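Side-chain contact in putative glucoamylase (Bacteroides caccae ATCC 43185, PDB 4QT9), which is probably a glycoside hydrolase of the glucoamylase kind, built on an alpha/alpha toroid and inferred to release glucose from starch-like glucans: residues His189-Pro192 with Thr193-Trp196. Residues are numbered along the deposited sequence; the frame is centred on the assembly and turned at random.
Sequences HWSP and TYGW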
# COMPACT_ATOMS: atom_id res chain seq x y z
N HIS A 189 -12.34 7.89 -9.53
CA HIS A 189 -13.20 6.93 -10.21
C HIS A 189 -13.79 7.36 -11.53
O HIS A 189 -14.00 8.54 -11.81
CB HIS A 189 -14.42 6.57 -9.33
CG HIS A 189 -14.13 6.45 -7.87
ND1 HIS A 189 -14.23 7.54 -7.03
CD2 HIS A 189 -13.81 5.36 -7.14
CE1 HIS A 189 -13.99 7.07 -5.82
NE2 HIS A 189 -13.69 5.78 -5.85
N TRP A 190 -14.16 6.33 -12.29
CA TRP A 190 -14.90 6.42 -13.54
C TRP A 190 -15.74 5.17 -13.67
O TRP A 190 -15.24 4.04 -13.51
CB TRP A 190 -14.02 6.63 -14.79
CG TRP A 190 -14.85 6.71 -16.04
CD1 TRP A 190 -15.56 7.79 -16.48
CD2 TRP A 190 -15.19 5.63 -16.92
NE1 TRP A 190 -16.30 7.46 -17.58
CE2 TRP A 190 -16.08 6.14 -17.89
CE3 TRP A 190 -14.83 4.27 -16.98
CZ2 TRP A 190 -16.56 5.36 -18.95
CZ3 TRP A 190 -15.33 3.49 -18.02
CH2 TRP A 190 -16.18 4.03 -18.99
N SER A 191 -17.01 5.38 -13.99
CA SER A 191 -17.96 4.28 -14.15
C SER A 191 -18.55 4.27 -15.56
O SER A 191 -18.94 5.33 -16.05
CB SER A 191 -19.08 4.42 -13.13
OG SER A 191 -20.18 3.61 -13.52
N PRO A 192 -18.72 3.08 -16.19
CA PRO A 192 -19.40 3.05 -17.50
C PRO A 192 -20.89 3.39 -17.41
O PRO A 192 -21.46 3.79 -18.42
CB PRO A 192 -19.20 1.60 -17.99
CG PRO A 192 -18.34 0.94 -16.99
CD PRO A 192 -18.35 1.73 -15.73
N THR A 193 -21.51 3.24 -16.22
CA THR A 193 -22.93 3.49 -15.98
C THR A 193 -23.16 4.87 -15.35
O THR A 193 -24.05 5.61 -15.79
CB THR A 193 -23.49 2.36 -15.09
OG1 THR A 193 -23.34 1.12 -15.79
CG2 THR A 193 -24.96 2.55 -14.72
N TYR A 194 -22.40 5.20 -14.31
CA TYR A 194 -22.58 6.45 -13.59
C TYR A 194 -21.61 7.59 -14.00
O TYR A 194 -21.71 8.68 -13.43
CB TYR A 194 -22.50 6.18 -12.08
CG TYR A 194 -23.55 5.19 -11.59
CD1 TYR A 194 -24.87 5.59 -11.39
CD2 TYR A 194 -23.21 3.87 -11.33
CE1 TYR A 194 -25.83 4.68 -10.94
CE2 TYR A 194 -24.16 2.96 -10.86
CZ TYR A 194 -25.47 3.37 -10.67
OH TYR A 194 -26.41 2.49 -10.20
N GLY A 195 -20.72 7.34 -14.96
CA GLY A 195 -19.75 8.33 -15.44
C GLY A 195 -18.81 8.85 -14.37
O GLY A 195 -18.11 8.07 -13.71
N TRP A 196 -18.83 10.18 -14.17
CA TRP A 196 -18.01 10.90 -13.18
C TRP A 196 -18.76 11.21 -11.87
O TRP A 196 -18.22 11.97 -11.06
CB TRP A 196 -17.46 12.21 -13.80
CG TRP A 196 -16.67 12.00 -15.07
CD1 TRP A 196 -17.10 12.21 -16.35
CD2 TRP A 196 -15.36 11.41 -15.17
NE1 TRP A 196 -16.14 11.78 -17.24
CE2 TRP A 196 -15.06 11.30 -16.55
CE3 TRP A 196 -14.42 10.94 -14.22
CZ2 TRP A 196 -13.85 10.76 -17.00
CZ3 TRP A 196 -13.22 10.41 -14.69
CH2 TRP A 196 -12.95 10.32 -16.06
O HOH W 1 -15.76 9.91 -10.67
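Ser191 and Gly195 pair across a tight hairpin turn as a single antiparallel hydrogen-bonded bridge. The bond from Ser191 N to Gly195 O is 2.9 Å long and near straight (159°), whereas the return bond from Gly195 N to Ser191 O is bent and weak. Gly195 has a positive phi, a backbone shape that favours glycine. Inside the turn, Ser191 OG accepts two backbone N-H groups: that of Tyr194, at 2.8 Å from N to OG and almost straight, and that of Thr193, at 3.0 Å from N to OG and more bent. The hydroxyl lies anti to Ser191 N (chi1 163°), beside the carbonyl carbon, which directs it at the amides of the returning chain. Asn131 OD1 is a further hydrogen-bond partner of this buried oxygen. Tyr194 OH is hydrogen-bonded to Gln128. At the open end of the hairpin, Trp190 turns the edge of its pyrrole ring to the face of the Trp196 benzene ring in a T-shaped stack, centroids 4.6 Å apart and planes at 58°. CD1 does the touching, 3.5 Å from Trp196 CZ2 and offset toward the rim of that face. Trp177 meets both indoles, extending the aromatic cluster. A water donates to His189 O and, weakly, to Trp196 O, joining the two arms of the turn. An alanine in place of Trp196 would probably leave the CD1 edge of Trp190 without its aromatic face and take a partner from Trp177. The first arm begins as strand 189-190, which pairs antiparallel with strand 133-134, Trp190 bonding through its backbone to Gly133. The chemistry thus divides this surface hairpin into a turn in which one polar side chain gathers two amides and an end closed by aromatic packing.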